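PDB 4ZYS: exotoxin 6 from Staphylococcus aureus subsp. aureus Mu50, which is a staphylococcal superantigen-like exotoxin that, like its relatives, probably binds host molecules to blunt immune defence. Local coordinates for residues A[14-19]-A[74-79]; A[68-73]-A[89-94]; A[125-130]-A[181-186]. All coordinates share one frame; numbering follows the deposited sequence.

Interaction 1 (A[14-19]-A[74-79])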
loop_
_atom_site.group_PDB
_atom_site.type_symbol
_atom_site.label_atom_id
_atom_site.label_comp_id
_atom_site.label_asym_id
_atom_site.label_seq_id
_atom_site.Cartn_x
_atom_site.Cartn_y
_atom_site.Cartn_z
ATOM N N LYS A 14 -2.429 13.362 6.608
ATOM C CA LYS A 14 -3.837 13.057 6.830
ATOM C C LYS A 14 -4.612 13.084 5.504
ATOM O O LYS A 14 -5.321 12.124 5.208
ATOM C CB LYS A 14 -4.472 14.024 7.838
ATOM C CG LYS A 14 -5.706 13.436 8.524
ATOM C CD LYS A 14 -6.442 14.484 9.335
ATOM C CE LYS A 14 -7.682 13.963 10.027
ATOM N NZ LYS A 14 -8.847 13.801 9.099
ATOM N N HIS A 15 -4.450 14.163 4.710
ATOM C CA HIS A 15 -5.139 14.337 3.437
ATOM C C HIS A 15 -4.814 13.170 2.475
ATOM O O HIS A 15 -5.725 12.520 1.946
ATOM C CB HIS A 15 -4.779 15.701 2.806
ATOM C CG HIS A 15 -5.406 15.896 1.465
ATOM N ND1 HIS A 15 -6.754 16.250 1.336
ATOM C CD2 HIS A 15 -4.886 15.686 0.231
ATOM C CE1 HIS A 15 -6.985 16.299 0.031
ATOM N NE2 HIS A 15 -5.894 15.965 -0.676
ATOM N N TYR A 16 -3.516 12.871 2.309
ATOM C CA TYR A 16 -3.050 11.801 1.431
ATOM C C TYR A 16 -3.618 10.448 1.863
ATOM O O TYR A 16 -4.204 9.739 1.032
ATOM C CB TYR A 16 -1.502 11.769 1.399
ATOM C CG TYR A 16 -0.944 10.715 0.476
ATOM C CD1 TYR A 16 -0.869 10.931 -0.894
ATOM C CD2 TYR A 16 -0.525 9.483 0.967
ATOM C CE1 TYR A 16 -0.379 9.956 -1.751
ATOM C CE2 TYR A 16 -0.025 8.501 0.119
ATOM C CZ TYR A 16 0.035 8.738 -1.241
ATOM O OH TYR A 16 0.520 7.777 -2.084
ATOM N N TYR A 17 -3.490 10.104 3.170
ATOM C CA TYR A 17 -3.929 8.812 3.676
ATOM C C TYR A 17 -5.454 8.721 3.903
ATOM O O TYR A 17 -5.935 7.621 4.152
ATOM C CB TYR A 17 -3.121 8.409 4.909
ATOM C CG TYR A 17 -1.752 7.930 4.463
ATOM C CD1 TYR A 17 -1.608 6.735 3.760
ATOM C CD2 TYR A 17 -0.630 8.754 4.576
ATOM C CE1 TYR A 17 -0.375 6.329 3.271
ATOM C CE2 TYR A 17 0.613 8.349 4.102
ATOM C CZ TYR A 17 0.740 7.127 3.465
ATOM O OH TYR A 17 1.961 6.715 2.977
ATOM N N ASN A 18 -6.221 9.802 3.657
ATOM C CA ASN A 18 -7.691 9.766 3.696
ATOM C C ASN A 18 -8.282 9.704 2.260
ATOM O O ASN A 18 -9.501 9.655 2.114
ATOM C CB ASN A 18 -8.272 10.974 4.459
ATOM C CG ASN A 18 -8.254 10.804 5.970
ATOM O OD1 ASN A 18 -8.214 9.691 6.503
ATOM N ND2 ASN A 18 -8.277 11.904 6.700
ATOM N N LYS A 19 -7.420 9.721 1.208
ATOM C CA LYS A 19 -7.850 9.695 -0.206
ATOM C C LYS A 19 -8.622 8.411 -0.527
ATOM O O LYS A 19 -8.194 7.341 -0.096
ATOM C CB LYS A 19 -6.648 9.819 -1.158
ATOM C CG LYS A 19 -6.057 11.207 -1.258
ATOM C CD LYS A 19 -4.759 11.167 -2.045
ATOM C CE LYS A 19 -4.295 12.513 -2.557
ATOM N NZ LYS A 19 -4.750 12.760 -3.948
ATOM N N LEU A 74 -4.621 4.659 -5.824
ATOM C CA LEU A 74 -4.756 5.902 -5.084
ATOM C C LEU A 74 -4.331 7.043 -6.033
ATOM O O LEU A 74 -3.201 7.066 -6.511
ATOM C CB LEU A 74 -3.903 5.845 -3.794
ATOM C CG LEU A 74 -3.996 7.035 -2.826
ATOM C CD1 LEU A 74 -3.560 6.610 -1.460
ATOM C CD2 LEU A 74 -3.072 8.168 -3.266
ATOM N N ARG A 75 -5.244 7.981 -6.298
ATOM C CA ARG A 75 -4.997 9.154 -7.149
ATOM C C ARG A 75 -3.905 10.018 -6.577
ATOM O O ARG A 75 -4.071 10.565 -5.484
ATOM C CB ARG A 75 -6.248 10.034 -7.255
ATOM C CG ARG A 75 -7.104 9.839 -8.442
ATOM C CD ARG A 75 -8.316 10.739 -8.333
ATOM N NE ARG A 75 -8.145 12.099 -8.881
ATOM C CZ ARG A 75 -8.361 12.439 -10.154
ATOM N NH1 ARG A 75 -8.661 11.514 -11.056
ATOM N NH2 ARG A 75 -8.236 13.699 -10.541
ATOM N N GLU A 76 -2.802 10.157 -7.285
ATOM C CA GLU A 76 -1.764 11.086 -6.834
ATOM C C GLU A 76 -2.180 12.512 -7.218
ATOM O O GLU A 76 -2.800 12.717 -8.277
ATOM C CB GLU A 76 -0.397 10.747 -7.447
ATOM C CG GLU A 76 0.232 9.468 -6.911
ATOM C CD GLU A 76 0.699 9.478 -5.468
ATOM O OE1 GLU A 76 1.338 10.466 -5.042
ATOM O OE2 GLU A 76 0.504 8.448 -4.790
ATOM N N GLY A 77 -1.886 13.462 -6.336
ATOM C CA GLY A 77 -2.178 14.878 -6.554
ATOM C C GLY A 77 -3.617 15.325 -6.418
ATOM O O GLY A 77 -4.520 14.536 -6.124
ATOM N N ASP A 78 -3.826 16.620 -6.616
ATOM C CA ASP A 78 -5.140 17.237 -6.519
ATOM C C ASP A 78 -5.397 17.937 -7.833
ATOM O O ASP A 78 -4.864 19.022 -8.067
ATOM C CB ASP A 78 -5.201 18.176 -5.295
ATOM C CG ASP A 78 -4.865 17.472 -3.979
ATOM O OD1 ASP A 78 -5.476 16.398 -3.694
ATOM O OD2 ASP A 78 -3.983 17.977 -3.243
ATOM N N SER A 79 -6.120 17.254 -8.734
ATOM C CA SER A 79 -6.369 17.718 -10.097
ATOM C C SER A 79 -7.762 17.418 -10.620
ATOM O O SER A 79 -8.455 16.556 -10.097
ATOM C CB SER A 79 -5.359 17.095 -11.053
ATOM O OG SER A 79 -5.544 15.705 -11.274
#
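Lys19 reaches across to the loop 74-79 and drives its ammonium between two backbone carbonyls: NZ donates to Arg75 O at 2.8 Å and to Gly77 O, also at 2.8 Å. The long aliphatic stem extends as far as CE and bends only at the last torsion (chi4 -94°), which turns NZ into the loop. On the way, Lys19 CD lies 3.7 Å from Leu74 CD2, the two side chains crossing at about a right angle. The same leucine methyl, CD2, also meets Tyr16 CE1 at 3.6 Å, while Leu74 CD1 sits over a face of that ring. Tyrosine suits this place because it is apolar along its ring and polar at its tip: Tyr16 OH donates 2.8 Å to the syn lone pair of Glu76 OE2. The pairs join the end of helix 10-17 to the loop linking strands 69-74 and 84-92 of the OB-fold domain. At the outer margin His15 and Asp78 meet tip to tip, NE2 donating to OD1 over 3.1 Å, nearly straight at 164° and close to the imidazole plane. Asp78 OD1 also forms a long salt bridge with Lys19 NZ, 3.7 Å away, which probably helps stabilise the ammonium's charge. Gly77 takes a positive phi (75°), readily adopted without a side chain. Farther out, Lys174 makes a cation-pi contact with Tyr16, and Arg75 NH1 is hydrogen-bonded to Asn84 OD1 of strand 84-92.

Interaction 2 (A[68-73]-A[89-94])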
loop_
_atom_site.group_PDB
_atom_site.type_symbol
_atom_site.label_atom_id
_atom_site.label_comp_id
_atom_site.label_asym_id
_atom_site.label_seq_id
_atom_site.Cartn_x
_atom_site.Cartn_y
_atom_site.Cartn_z
ATOM N N ASN A 68 -3.836 -11.100 -15.178
ATOM C CA ASN A 68 -3.819 -11.854 -13.914
ATOM C C ASN A 68 -3.327 -10.928 -12.791
ATOM O O ASN A 68 -2.454 -11.292 -12.004
ATOM C CB ASN A 68 -2.876 -13.073 -14.090
ATOM C CG ASN A 68 -1.423 -12.680 -14.403
ATOM O OD1 ASN A 68 -1.122 -11.617 -14.999
ATOM N ND2 ASN A 68 -0.485 -13.486 -13.930
ATOM N N ILE A 69 -3.831 -9.703 -12.754
ATOM C CA ILE A 69 -3.308 -8.745 -11.799
ATOM C C ILE A 69 -4.375 -8.243 -10.863
ATOM O O ILE A 69 -5.572 -8.306 -11.165
ATOM C CB ILE A 69 -2.595 -7.540 -12.528
ATOM C CG1 ILE A 69 -3.514 -6.818 -13.539
ATOM C CG2 ILE A 69 -1.294 -7.968 -13.184
ATOM C CD1 ILE A 69 -3.236 -5.313 -13.743
ATOM N N ASP A 70 -3.921 -7.743 -9.708
ATOM C CA ASP A 70 -4.748 -7.035 -8.736
ATOM C C ASP A 70 -4.224 -5.634 -8.680
ATOM O O ASP A 70 -3.022 -5.423 -8.845
ATOM C CB ASP A 70 -4.728 -7.691 -7.343
ATOM C CG ASP A 70 -5.287 -9.098 -7.302
ATOM O OD1 ASP A 70 -5.916 -9.522 -8.308
ATOM O OD2 ASP A 70 -5.067 -9.792 -6.288
ATOM N N VAL A 71 -5.109 -4.653 -8.476
ATOM C CA VAL A 71 -4.664 -3.269 -8.420
ATOM C C VAL A 71 -5.205 -2.622 -7.163
ATOM O O VAL A 71 -6.304 -2.942 -6.712
ATOM C CB VAL A 71 -4.992 -2.436 -9.707
ATOM C CG1 VAL A 71 -4.371 -3.075 -10.948
ATOM C CG2 VAL A 71 -6.500 -2.238 -9.899
ATOM N N PHE A 72 -4.365 -1.757 -6.566
ATOM C CA PHE A 72 -4.641 -0.903 -5.419
ATOM C C PHE A 72 -4.284 0.494 -5.892
ATOM O O PHE A 72 -3.098 0.817 -5.988
ATOM C CB PHE A 72 -3.839 -1.352 -4.186
ATOM C CG PHE A 72 -4.256 -0.639 -2.923
ATOM C CD1 PHE A 72 -3.674 0.574 -2.564
ATOM C CD2 PHE A 72 -5.246 -1.175 -2.096
ATOM C CE1 PHE A 72 -4.083 1.258 -1.412
ATOM C CE2 PHE A 72 -5.632 -0.510 -0.920
ATOM C CZ PHE A 72 -5.033 0.697 -0.575
ATOM N N ILE A 73 -5.299 1.278 -6.301
ATOM C CA ILE A 73 -5.136 2.591 -6.929
ATOM C C ILE A 73 -5.541 3.727 -5.982
ATOM O O ILE A 73 -6.661 3.782 -5.470
ATOM C CB ILE A 73 -5.946 2.642 -8.282
ATOM C CG1 ILE A 73 -5.408 1.603 -9.314
ATOM C CG2 ILE A 73 -6.054 4.067 -8.905
ATOM C CD1 ILE A 73 -6.423 1.204 -10.383
ATOM N N GLY A 89 1.339 -0.610 -6.322
ATOM C CA GLY A 89 0.132 -1.332 -5.927
ATOM C C GLY A 89 -0.404 -2.324 -6.938
ATOM O O GLY A 89 -1.602 -2.649 -6.906
ATOM N N VAL A 90 0.474 -2.790 -7.862
ATOM C CA VAL A 90 0.129 -3.778 -8.894
ATOM C C VAL A 90 0.808 -5.057 -8.505
ATOM O O VAL A 90 2.034 -5.113 -8.367
ATOM C CB VAL A 90 0.431 -3.362 -10.363
ATOM C CG1 VAL A 90 -0.170 -4.377 -11.344
ATOM C CG2 VAL A 90 -0.123 -1.956 -10.651
ATOM N N THR A 91 -0.009 -6.066 -8.247
ATOM C CA THR A 91 0.422 -7.387 -7.780
ATOM C C THR A 91 -0.199 -8.500 -8.661
ATOM O O THR A 91 -1.068 -8.222 -9.488
ATOM C CB THR A 91 0.004 -7.559 -6.284
ATOM O OG1 THR A 91 -1.395 -7.325 -6.147
ATOM C CG2 THR A 91 0.762 -6.642 -5.324
ATOM N N LYS A 92 0.272 -9.750 -8.476
ATOM C CA LYS A 92 -0.252 -10.931 -9.152
ATOM C C LYS A 92 -1.501 -11.363 -8.398
ATOM O O LYS A 92 -1.518 -11.343 -7.169
ATOM C CB LYS A 92 0.786 -12.083 -9.199
ATOM C CG LYS A 92 2.133 -11.740 -9.867
ATOM C CD LYS A 92 2.072 -11.619 -11.414
ATOM C CE LYS A 92 3.330 -11.010 -11.996
ATOM N NZ LYS A 92 3.509 -11.347 -13.433
ATOM N N THR A 93 -2.547 -11.739 -9.130
ATOM C CA THR A 93 -3.783 -12.184 -8.533
ATOM C C THR A 93 -3.583 -13.563 -7.863
ATOM O O THR A 93 -2.642 -14.285 -8.215
ATOM C CB THR A 93 -4.895 -12.213 -9.586
ATOM O OG1 THR A 93 -6.136 -12.164 -8.892
ATOM C CG2 THR A 93 -4.846 -13.462 -10.485
ATOM N N ASN A 94 -4.489 -13.937 -6.933
ATOM C CA ASN A 94 -4.433 -15.235 -6.266
ATOM C C ASN A 94 -4.701 -16.365 -7.243
ATOM O O ASN A 94 -5.499 -16.218 -8.177
ATOM C CB ASN A 94 -5.441 -15.315 -5.098
ATOM C CG ASN A 94 -5.038 -14.571 -3.832
ATOM O OD1 ASN A 94 -4.051 -13.824 -3.786
ATOM N ND2 ASN A 94 -5.762 -14.810 -2.741
HETATM O O HOH W 1 1.337 -10.567 -15.034
HETATM O O HOH W 2 2.312 -14.124 -14.395
HETATM O O HOH W 3 -6.369 -11.906 -5.465
#
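Asp70 sets its side chain against Thr91 of the partner strand and Thr93 just beyond its end. Its CB lies 3.6 Å from Thr91 OG1; with CG anti to the carbonyl carbon (chi1 -63°), the carboxylate then turns along the strand to Thr93. CG is packed against Thr93 CA, and OD1 accepts the Thr93 hydroxyl, OG1, at 2.7 Å on its syn side. The other oxygen, OD2, takes a hydrogen from a water at 2.6 Å, which accepts from Asn94 N. An aspartate suits this buried place because each oxygen has more than one partner: OD1 also receives Asn26 N, and OD2 forms a salt bridge with Lys125, whose NZ also bonds Thr91 OG1. Beneath these side chains runs the antiparallel hairpin of strands 69-74 and 84-92, in the OB-fold domain. Asp70 and Thr91 form a hydrogen-bonded pair of it, Asp70 N to Thr91 O spanning 2.9 Å and Thr91 N to Asp70 O 3.1 Å. Phe72 N to Gly89 O and Thr93 N to Asn68 O continue the ladder on either side. Gly89 belongs where it is, since a CB would collide with Phe72 O. Branched aliphatics fill the sheet's other face: Ile69 CD1 meets Val90 CG1 at 4.0 Å, and Val71 and Val90 pack on Ile51. At the hairpin's open end two waters bridge Asn68 to Lys92 NZ, which also donates to Lys60 O.

Interaction 3 (A[125-130]-A[181-186])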
loop_
_atom_site.group_PDB
_atom_site.type_symbol
_atom_site.label_atom_id
_atom_site.label_comp_id
_atom_site.label_asym_id
_atom_site.label_seq_id
_atom_site.Cartn_x
_atom_site.Cartn_y
_atom_site.Cartn_z
ATOM N N LYS A 125 -4.700 -11.643 0.289
ATOM C CA LYS A 125 -3.841 -11.771 -0.869
ATOM C C LYS A 125 -2.525 -12.498 -0.642
ATOM O O LYS A 125 -1.837 -12.278 0.353
ATOM C CB LYS A 125 -3.569 -10.378 -1.440
ATOM C CG LYS A 125 -4.737 -9.896 -2.313
ATOM C CD LYS A 125 -4.644 -8.419 -2.791
ATOM C CE LYS A 125 -3.361 -8.024 -3.503
ATOM N NZ LYS A 125 -3.009 -8.962 -4.620
ATOM N N GLU A 126 -2.151 -13.333 -1.626
ATOM C CA GLU A 126 -0.858 -14.042 -1.634
ATOM C C GLU A 126 0.270 -13.062 -1.935
ATOM O O GLU A 126 1.353 -13.131 -1.361
ATOM C CB GLU A 126 -0.847 -15.125 -2.712
ATOM C CG GLU A 126 -1.737 -16.308 -2.438
ATOM C CD GLU A 126 -1.570 -17.313 -3.556
ATOM O OE1 GLU A 126 -0.527 -18.004 -3.579
ATOM O OE2 GLU A 126 -2.427 -17.331 -4.467
ATOM N N ASP A 127 0.019 -12.182 -2.884
ATOM C CA ASP A 127 0.969 -11.175 -3.304
ATOM C C ASP A 127 0.376 -9.819 -2.908
ATOM O O ASP A 127 -0.521 -9.346 -3.580
ATOM C CB ASP A 127 1.207 -11.308 -4.819
ATOM C CG ASP A 127 2.359 -10.464 -5.321
ATOM O OD1 ASP A 127 3.294 -10.231 -4.546
ATOM O OD2 ASP A 127 2.312 -10.029 -6.495
ATOM N N ILE A 128 0.798 -9.247 -1.773
ATOM C CA ILE A 128 0.258 -7.981 -1.274
ATOM C C ILE A 128 1.365 -6.880 -1.320
ATOM O O ILE A 128 2.490 -7.111 -0.890
ATOM C CB ILE A 128 -0.384 -8.169 0.137
ATOM C CG1 ILE A 128 -1.143 -6.888 0.611
ATOM C CG2 ILE A 128 0.628 -8.664 1.204
ATOM C CD1 ILE A 128 -2.282 -7.149 1.609
ATOM N N SER A 129 1.044 -5.706 -1.881
ATOM C CA SER A 129 2.003 -4.617 -1.993
ATOM C C SER A 129 2.164 -3.862 -0.681
ATOM O O SER A 129 1.215 -3.757 0.102
ATOM C CB SER A 129 1.599 -3.640 -3.093
ATOM O OG SER A 129 0.399 -2.961 -2.771
ATOM N N LEU A 130 3.348 -3.263 -0.485
ATOM C CA LEU A 130 3.592 -2.406 0.652
ATOM C C LEU A 130 2.691 -1.204 0.572
ATOM O O LEU A 130 2.294 -0.712 1.622
ATOM C CB LEU A 130 5.064 -1.987 0.734
ATOM C CG LEU A 130 6.028 -3.086 1.176
ATOM C CD1 LEU A 130 7.424 -2.581 1.166
ATOM C CD2 LEU A 130 5.691 -3.600 2.566
ATOM N N GLY A 181 5.579 -0.189 -5.177
ATOM C CA GLY A 181 5.521 -1.303 -6.119
ATOM C C GLY A 181 6.126 -2.583 -5.588
ATOM O O GLY A 181 6.158 -3.589 -6.305
ATOM N N ASP A 182 6.614 -2.564 -4.322
ATOM C CA ASP A 182 7.183 -3.751 -3.676
ATOM C C ASP A 182 6.080 -4.562 -3.052
ATOM O O ASP A 182 5.133 -4.003 -2.505
ATOM C CB ASP A 182 8.246 -3.377 -2.635
ATOM C CG ASP A 182 9.515 -2.799 -3.237
ATOM O OD1 ASP A 182 9.682 -2.892 -4.471
ATOM O OD2 ASP A 182 10.334 -2.236 -2.471
ATOM N N SER A 183 6.165 -5.880 -3.185
ATOM C CA SER A 183 5.136 -6.748 -2.647
ATOM C C SER A 183 5.766 -7.856 -1.841
ATOM O O SER A 183 6.924 -8.197 -2.056
ATOM C CB SER A 183 4.255 -7.308 -3.765
ATOM O OG SER A 183 4.980 -8.231 -4.554
ATOM N N ILE A 184 5.017 -8.383 -0.872
ATOM C CA ILE A 184 5.496 -9.450 0.006
ATOM C C ILE A 184 4.480 -10.595 -0.016
ATOM O O ILE A 184 3.342 -10.400 -0.445
ATOM C CB ILE A 184 5.789 -8.908 1.441
ATOM C CG1 ILE A 184 4.538 -8.317 2.115
ATOM C CG2 ILE A 184 6.948 -7.894 1.408
ATOM C CD1 ILE A 184 4.710 -7.803 3.618
ATOM N N ASP A 185 4.891 -11.783 0.430
ATOM C CA ASP A 185 4.009 -12.952 0.485
ATOM C C ASP A 185 3.077 -12.795 1.673
ATOM O O ASP A 185 3.519 -12.841 2.819
ATOM C CB ASP A 185 4.830 -14.272 0.566
ATOM C CG ASP A 185 4.044 -15.568 0.405
ATOM O OD1 ASP A 185 2.799 -15.532 0.531
ATOM O OD2 ASP A 185 4.682 -16.631 0.142
ATOM N N GLY A 186 1.800 -12.573 1.383
ATOM C CA GLY A 186 0.751 -12.380 2.384
ATOM C C GLY A 186 0.572 -13.569 3.306
ATOM O O GLY A 186 0.169 -13.413 4.463
#
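Asp127 and Ser183 project from the same face of a two-stranded antiparallel ribbon, and their tips meet there: Ser183 OG donates to Asp127 OD1 at 2.6 Å, reaching it on the syn side, 19° out of the carboxylate plane. Asp127 CG stands anti to its backbone N (chi1 -170°), which carries the carboxylate over to the serine; serine suits the place, its short side chain ending in a hydroxyl donor. On the reverse face Ile128 and Ile184 lie together, Ile128 CG2 touching Ile184 CG1 at 4.0 Å, as befits branched hydrocarbon side chains facing a core. This isoleucine pair is also the hydrogen-bonded one: Ile128 N gives to Ile184 O at 3.1 Å and Ile184 N to Ile128 O at 2.8 Å. Leu130, just beyond, sets CD1 4.0 Å from Asp182 CB, while its N bonds Asp182 O at 2.8 Å. At the other end Gly186 N donates to Glu126 O, and Gly186 CA comes within 3.3 Å of Lys125 O, an approach that a CB would prevent. Strand 127-129 passes directly into helix 130-145, where Ser129, the N-cap, accepts Glu132 N with its OG, satisfying a first-turn amide. In the beta-grasp domain the isoleucine face is covered by Leu133 of that helix and Ile189 of strand 189-196, whereas the Asp127 face lies against Thr91 of strand 84-92, with Asp127 OD2 held by Lys60 and by Lys92 N.

Overall arrangement
From the N terminus, helix 10-17 comes first, and interaction 1 closes a long loop between its end and residues 74-79, spanning most of the OB-fold strands. Interaction 2 crosses it: segment 68-73 lies inside that loop and runs directly into 74-79, while its partner 89-94 lies beyond it; interaction 1 holds the hairpin's connecting loop to the helix. Interaction 3 follows in series, enclosing helix 130-145 and strands of the beta-grasp domain. Interactions 2 and 3, centres about 9 Å apart, touch where a lysine at the start of segment 125-130 reaches into the hairpin, joining the two domains. The centres of interactions 1 and 3 are about 21 Å apart, across the chain's centre.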